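PDB 3JR7: EDD domain protein, DegV family from Ruminococcus gnavus, which is of unknown function but probably binds lipids, perhaps fatty acids. Local coordinates for residues Tyr92-Ala106 against Lys129-Glu143. Numbering follows the deposited sequence.
Sequences YHCDAERIYVVTLSA and KQIHVFNSRSASVGE. With PO4 (phosphate ion), chain D.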
loop_
_atom_site.group_PDB
_atom_site.type_symbol
_atom_site.label_atom_id
_atom_site.label_comp_id
_atom_site.label_asym_id
_atom_site.label_seq_id
_atom_site.Cartn_x
_atom_site.Cartn_y
_atom_site.Cartn_z
ATOM N N TYR A 92 -8.115 -4.451 -17.743
ATOM C CA TYR A 92 -8.213 -5.912 -17.852
ATOM C C TYR A 92 -8.188 -6.340 -19.324
ATOM O O TYR A 92 -7.747 -7.430 -19.686
ATOM C CB TYR A 92 -9.495 -6.431 -17.180
ATOM C CG TYR A 92 -9.732 -6.042 -15.743
ATOM C CD1 TYR A 92 -8.691 -5.578 -14.921
ATOM C CD2 TYR A 92 -11.006 -6.139 -15.186
ATOM C CE1 TYR A 92 -8.925 -5.219 -13.583
ATOM C CE2 TYR A 92 -11.241 -5.810 -13.883
ATOM C CZ TYR A 92 -10.196 -5.334 -13.071
ATOM O OH TYR A 92 -10.450 -5.014 -11.750
ATOM N N HIS A 93 -8.696 -5.485 -20.191
ATOM C CA HIS A 93 -8.809 -5.825 -21.617
ATOM C C HIS A 93 -7.451 -5.632 -22.304
ATOM O O HIS A 93 -7.018 -4.491 -22.573
ATOM C CB HIS A 93 -9.880 -4.919 -22.216
ATOM C CG HIS A 93 -10.161 -5.162 -23.666
ATOM N ND1 HIS A 93 -10.567 -6.386 -24.151
ATOM C CD2 HIS A 93 -10.171 -4.317 -24.719
ATOM C CE1 HIS A 93 -10.761 -6.297 -25.452
ATOM N NE2 HIS A 93 -10.543 -5.050 -25.816
ATOM N N CYS A 94 -6.769 -6.752 -22.555
ATOM C CA CYS A 94 -5.422 -6.770 -23.137
ATOM C C CYS A 94 -5.060 -8.208 -23.499
ATOM O O CYS A 94 -5.827 -9.120 -23.279
ATOM C CB CYS A 94 -4.385 -6.221 -22.159
ATOM S SG CYS A 94 -4.243 -7.230 -20.633
ATOM N N ASP A 95 -3.866 -8.413 -24.031
ATOM C CA ASP A 95 -3.445 -9.709 -24.533
ATOM C C ASP A 95 -3.015 -10.708 -23.452
ATOM O O ASP A 95 -2.778 -11.876 -23.775
ATOM C CB ASP A 95 -2.248 -9.525 -25.520
ATOM C CG ASP A 95 -2.673 -8.987 -26.858
ATOM O OD1 ASP A 95 -3.884 -8.949 -27.171
ATOM O OD2 ASP A 95 -1.780 -8.601 -27.625
ATOM N N ALA A 96 -2.864 -10.258 -22.201
ATOM C CA ALA A 96 -2.446 -11.145 -21.108
ATOM C C ALA A 96 -3.588 -12.078 -20.772
ATOM O O ALA A 96 -4.737 -11.648 -20.591
ATOM C CB ALA A 96 -2.002 -10.361 -19.825
ATOM N N GLU A 97 -3.274 -13.347 -20.636
ATOM C CA GLU A 97 -4.298 -14.329 -20.294
ATOM C C GLU A 97 -4.774 -14.170 -18.849
ATOM O O GLU A 97 -5.965 -14.301 -18.563
ATOM C CB GLU A 97 -3.713 -15.742 -20.462
ATOM C CG GLU A 97 -4.629 -16.874 -20.060
ATOM C CD GLU A 97 -3.980 -18.213 -20.225
ATOM O OE1 GLU A 97 -2.752 -18.342 -19.971
ATOM O OE2 GLU A 97 -4.696 -19.149 -20.600
ATOM N N ARG A 98 -3.844 -13.908 -17.944
ATOM C CA ARG A 98 -4.162 -13.893 -16.521
ATOM C C ARG A 98 -4.008 -12.485 -15.971
ATOM O O ARG A 98 -2.959 -11.865 -16.113
ATOM C CB ARG A 98 -3.245 -14.868 -15.782
ATOM C CG ARG A 98 -3.280 -16.278 -16.371
ATOM C CD ARG A 98 -2.416 -17.281 -15.644
ATOM N NE ARG A 98 -1.011 -17.007 -15.801
ATOM C CZ ARG A 98 -0.275 -17.234 -16.912
ATOM N NH1 ARG A 98 -0.854 -17.716 -18.035
ATOM N NH2 ARG A 98 1.048 -16.973 -16.907
ATOM N N ILE A 99 -5.061 -11.981 -15.338
ATOM C CA ILE A 99 -5.067 -10.652 -14.750
ATOM C C ILE A 99 -5.183 -10.723 -13.225
ATOM O O ILE A 99 -6.123 -11.316 -12.684
ATOM C CB ILE A 99 -6.219 -9.812 -15.275
ATOM C CG1 ILE A 99 -6.190 -9.804 -16.820
ATOM C CG2 ILE A 99 -6.140 -8.367 -14.667
ATOM C CD1 ILE A 99 -4.960 -9.075 -17.449
ATOM N N TYR A 100 -4.225 -10.106 -12.541
ATOM C CA TYR A 100 -4.196 -10.071 -11.071
ATOM C C TYR A 100 -4.308 -8.620 -10.684
ATOM O O TYR A 100 -3.565 -7.808 -11.188
ATOM C CB TYR A 100 -2.869 -10.637 -10.548
ATOM C CG TYR A 100 -2.574 -12.043 -10.973
ATOM C CD1 TYR A 100 -3.203 -13.121 -10.351
ATOM C CD2 TYR A 100 -1.642 -12.308 -11.970
ATOM C CE1 TYR A 100 -2.955 -14.417 -10.750
ATOM C CE2 TYR A 100 -1.349 -13.631 -12.362
ATOM C CZ TYR A 100 -2.025 -14.675 -11.742
ATOM O OH TYR A 100 -1.767 -15.962 -12.089
ATOM N N VAL A 101 -5.227 -8.275 -9.806
ATOM C CA VAL A 101 -5.443 -6.881 -9.412
ATOM C C VAL A 101 -5.158 -6.761 -7.913
ATOM O O VAL A 101 -5.628 -7.601 -7.113
ATOM C CB VAL A 101 -6.884 -6.432 -9.741
ATOM C CG1 VAL A 101 -7.044 -4.880 -9.621
ATOM C CG2 VAL A 101 -7.303 -6.909 -11.138
ATOM N N VAL A 102 -4.389 -5.759 -7.519
ATOM C CA VAL A 102 -4.048 -5.555 -6.105
ATOM C C VAL A 102 -4.500 -4.181 -5.686
ATOM O O VAL A 102 -4.140 -3.208 -6.341
ATOM C CB VAL A 102 -2.548 -5.653 -5.876
ATOM C CG1 VAL A 102 -2.239 -5.447 -4.325
ATOM C CG2 VAL A 102 -2.028 -7.011 -6.382
ATOM N N THR A 103 -5.336 -4.105 -4.659
ATOM C CA THR A 103 -5.937 -2.864 -4.223
ATOM C C THR A 103 -5.693 -2.578 -2.773
ATOM O O THR A 103 -5.380 -3.469 -1.978
ATOM C CB THR A 103 -7.492 -2.819 -4.437
ATOM O OG1 THR A 103 -8.161 -3.651 -3.483
ATOM C CG2 THR A 103 -7.877 -3.222 -5.875
ATOM N N LEU A 104 -5.837 -1.303 -2.440
ATOM C CA LEU A 104 -6.049 -0.847 -1.071
ATOM C C LEU A 104 -7.061 -1.718 -0.325
ATOM O O LEU A 104 -8.013 -2.220 -0.914
ATOM C CB LEU A 104 -6.605 0.589 -1.106
ATOM C CG LEU A 104 -5.638 1.754 -1.260
ATOM C CD1 LEU A 104 -6.382 2.941 -1.922
ATOM C CD2 LEU A 104 -5.028 2.116 0.077
ATOM N N SER A 105 -6.878 -1.829 0.981
ATOM C CA SER A 105 -7.871 -2.403 1.861
ATOM C C SER A 105 -9.280 -1.961 1.543
ATOM O O SER A 105 -9.605 -0.729 1.449
ATOM C CB SER A 105 -7.596 -2.023 3.318
ATOM O OG SER A 105 -8.669 -2.498 4.144
ATOM N N ALA A 106 -10.158 -2.959 1.435
ATOM C CA ALA A 106 -11.579 -2.682 1.187
ATOM C C ALA A 106 -12.173 -1.887 2.329
ATOM O O ALA A 106 -13.183 -1.228 2.156
ATOM C CB ALA A 106 -12.370 -3.976 0.950
ATOM N N LYS A 129 -12.835 -14.242 -18.350
ATOM C CA LYS A 129 -11.376 -14.141 -18.369
ATOM C C LYS A 129 -10.906 -14.459 -16.974
ATOM O O LYS A 129 -11.655 -14.274 -16.013
ATOM C CB LYS A 129 -10.926 -12.739 -18.808
ATOM C CG LYS A 129 -9.428 -12.619 -19.088
ATOM C CD LYS A 129 -8.990 -11.227 -19.609
ATOM C CE LYS A 129 -7.633 -11.346 -20.248
ATOM N NZ LYS A 129 -6.980 -10.082 -20.503
ATOM N N GLN A 130 -9.661 -14.945 -16.858
ATOM C CA GLN A 130 -9.081 -15.192 -15.561
ATOM C C GLN A 130 -8.639 -13.851 -14.999
ATOM O O GLN A 130 -7.570 -13.356 -15.322
ATOM C CB GLN A 130 -7.917 -16.183 -15.657
ATOM C CG GLN A 130 -8.373 -17.664 -15.882
ATOM C CD GLN A 130 -7.228 -18.550 -16.390
ATOM O OE1 GLN A 130 -6.511 -18.181 -17.289
ATOM N NE2 GLN A 130 -7.057 -19.695 -15.791
ATOM N N ILE A 131 -9.498 -13.279 -14.157
ATOM C CA ILE A 131 -9.248 -12.040 -13.461
ATOM C C ILE A 131 -9.513 -12.255 -11.966
ATOM O O ILE A 131 -10.587 -12.727 -11.568
ATOM C CB ILE A 131 -10.200 -10.934 -13.932
ATOM C CG1 ILE A 131 -10.091 -10.732 -15.445
ATOM C CG2 ILE A 131 -9.878 -9.610 -13.199
ATOM C CD1 ILE A 131 -11.258 -9.922 -16.045
ATOM N N HIS A 132 -8.543 -11.919 -11.138
ATOM C CA HIS A 132 -8.711 -12.007 -9.697
ATOM C C HIS A 132 -8.308 -10.713 -9.041
ATOM O O HIS A 132 -7.208 -10.192 -9.285
ATOM C CB HIS A 132 -7.922 -13.174 -9.079
ATOM C CG HIS A 132 -8.207 -13.343 -7.625
ATOM N ND1 HIS A 132 -9.302 -14.039 -7.170
ATOM C CD2 HIS A 132 -7.632 -12.785 -6.528
ATOM C CE1 HIS A 132 -9.344 -13.965 -5.846
ATOM N NE2 HIS A 132 -8.343 -13.206 -5.436
ATOM N N VAL A 133 -9.195 -10.186 -8.191
ATOM C CA VAL A 133 -8.938 -8.973 -7.434
ATOM C C VAL A 133 -8.506 -9.353 -5.969
ATOM O O VAL A 133 -9.286 -9.997 -5.241
ATOM C CB VAL A 133 -10.169 -8.066 -7.389
ATOM C CG1 VAL A 133 -9.843 -6.797 -6.615
ATOM C CG2 VAL A 133 -10.632 -7.708 -8.819
ATOM N N PHE A 134 -7.290 -8.970 -5.570
ATOM C CA PHE A 134 -6.788 -9.200 -4.209
ATOM C C PHE A 134 -7.073 -7.930 -3.367
ATOM O O PHE A 134 -6.633 -6.831 -3.686
ATOM C CB PHE A 134 -5.285 -9.485 -4.190
ATOM C CG PHE A 134 -4.859 -10.711 -4.920
ATOM C CD1 PHE A 134 -4.993 -11.964 -4.341
ATOM C CD2 PHE A 134 -4.274 -10.612 -6.170
ATOM C CE1 PHE A 134 -4.604 -13.116 -5.032
ATOM C CE2 PHE A 134 -3.874 -11.729 -6.859
ATOM C CZ PHE A 134 -4.034 -12.987 -6.303
ATOM N N ASN A 135 -7.880 -8.068 -2.337
ATOM C CA ASN A 135 -8.030 -7.030 -1.340
ATOM C C ASN A 135 -6.772 -7.147 -0.493
ATOM O O ASN A 135 -6.636 -8.098 0.245
ATOM C CB ASN A 135 -9.272 -7.348 -0.494
ATOM C CG ASN A 135 -9.391 -6.509 0.753
ATOM O OD1 ASN A 135 -8.646 -5.550 0.947
ATOM N ND2 ASN A 135 -10.359 -6.859 1.609
ATOM N N SER A 136 -5.878 -6.173 -0.541
ATOM C CA SER A 136 -4.635 -6.251 0.220
ATOM C C SER A 136 -4.828 -6.254 1.723
ATOM O O SER A 136 -3.968 -6.693 2.363
ATOM C CB SER A 136 -3.686 -5.088 -0.091
ATOM O OG SER A 136 -4.191 -3.855 0.369
ATOM N N ARG A 137 -5.945 -5.745 2.252
ATOM C CA ARG A 137 -6.121 -5.453 3.674
ATOM C C ARG A 137 -5.003 -4.548 4.228
ATOM O O ARG A 137 -4.621 -4.648 5.397
ATOM C CB ARG A 137 -6.280 -6.754 4.460
ATOM C CG ARG A 137 -7.615 -7.529 4.043
ATOM C CD ARG A 137 -7.528 -9.057 4.208
ATOM N NE ARG A 137 -8.720 -9.692 3.637
ATOM C CZ ARG A 137 -8.872 -10.178 2.374
ATOM N NH1 ARG A 137 -7.888 -10.216 1.445
ATOM N NH2 ARG A 137 -10.073 -10.701 2.027
ATOM N N SER A 138 -4.481 -3.681 3.362
ATOM C CA SER A 138 -3.303 -2.909 3.616
ATOM C C SER A 138 -3.309 -1.672 2.707
ATOM O O SER A 138 -4.368 -1.257 2.239
ATOM C CB SER A 138 -2.033 -3.792 3.437
ATOM O OG SER A 138 -0.784 -3.103 3.770
ATOM N N ALA A 139 -2.126 -1.092 2.475
ATOM C CA ALA A 139 -1.953 0.117 1.688
ATOM C C ALA A 139 -0.485 0.163 1.319
ATOM O O ALA A 139 0.343 -0.567 1.884
ATOM C CB ALA A 139 -2.307 1.361 2.517
ATOM N N SER A 140 -0.150 1.030 0.379
ATOM C CA SER A 140 1.230 1.437 0.122
ATOM C C SER A 140 2.042 0.191 -0.201
ATOM O O SER A 140 1.617 -0.619 -1.035
ATOM C CB SER A 140 1.774 2.242 1.327
ATOM O OG SER A 140 3.176 2.570 1.213
ATOM N N VAL A 141 3.146 -0.010 0.489
ATOM C CA VAL A 141 4.057 -1.116 0.231
ATOM C C VAL A 141 3.487 -2.503 0.579
ATOM O O VAL A 141 4.009 -3.535 0.120
ATOM C CB VAL A 141 5.486 -0.937 0.870
ATOM C CG1 VAL A 141 6.320 0.084 0.058
ATOM C CG2 VAL A 141 5.397 -0.597 2.351
ATOM N N GLY A 142 2.406 -2.541 1.348
ATOM C CA GLY A 142 1.636 -3.805 1.484
ATOM C C GLY A 142 1.182 -4.286 0.090
ATOM O O GLY A 142 1.310 -5.455 -0.251
ATOM N N GLU A 143 0.683 -3.358 -0.731
ATOM C CA GLU A 143 0.254 -3.699 -2.112
ATOM C C GLU A 143 1.453 -4.105 -2.969
ATOM O O GLU A 143 1.398 -5.064 -3.766
ATOM C CB GLU A 143 -0.460 -2.514 -2.733
ATOM C CG GLU A 143 -1.767 -2.134 -2.010
ATOM C CD GLU A 143 -2.400 -0.871 -2.565
ATOM O OE1 GLU A 143 -2.664 -0.817 -3.775
ATOM O OE2 GLU A 143 -2.623 0.071 -1.779
HETATM P P PO4 D . -4.088 -21.836 -15.869
HETATM O O1 PO4 D . -4.259 -20.710 -16.909
HETATM O O2 PO4 D . -3.114 -21.364 -14.828
HETATM O O3 PO4 D . -5.383 -22.111 -15.163
HETATM O O4 PO4 D . -3.656 -23.167 -16.465
HETATM O O HOH W 1 -8.030 -15.867 -19.128
HETATM O O HOH W 2 -10.697 -5.207 3.947
#
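I99 and V101 each donate and accept one backbone hydrogen bond across to strand 130-135, bonding to Q130 O, H132 N, H132 O and F134 N. Strands 98-103 and 130-135 run parallel, their axes 4.6 Å apart at closest and 19° from alignment; T103 N to F134 O (3.2 Å) continues the pattern. With helix 111-126 as the connection, this is a beta-alpha-beta crossover, and strand 22-27 pairs with the other edge of 98-103. I99, V101, I131 and V133 share the face toward Y92, where I131 CG2 sits over the ring centre in a CH-pi contact, 4.1 Å from the Y92 centroid. On the other face, Y100 and F134 lie side by side, Y100 CD1 3.8 Å from F134 CE2, and helix 141-155 packs on both.

At the strand starts, K129 stretches out fully, CG opposite the backbone N (chi1 -170°), and its NZ is gripped by three carbonyls: A96 O at 2.7 Å, Y92 O and, from above the carbonyl plane, C94 O. With an alanine in place of K129, the three oxygens are likely to lose their common donor, leaving the 93-97 loop less firmly tied to strand 130-135.

Near the C-terminal end of the pair, T103 O accepts from both S136 N and S136 OG, the hydroxyl at 2.7 Å lying in the carbonyl plane on a lone pair. N135 OD1 takes A106 N (3.0 Å) and R137 N from opposite faces of its amide plane, the latter closing an Asx turn. This loop leads to A139, whose CB meets L104 CD2 at 3.7 Å and which, with R137 and S138, lines the pocket holding a polyether molecule.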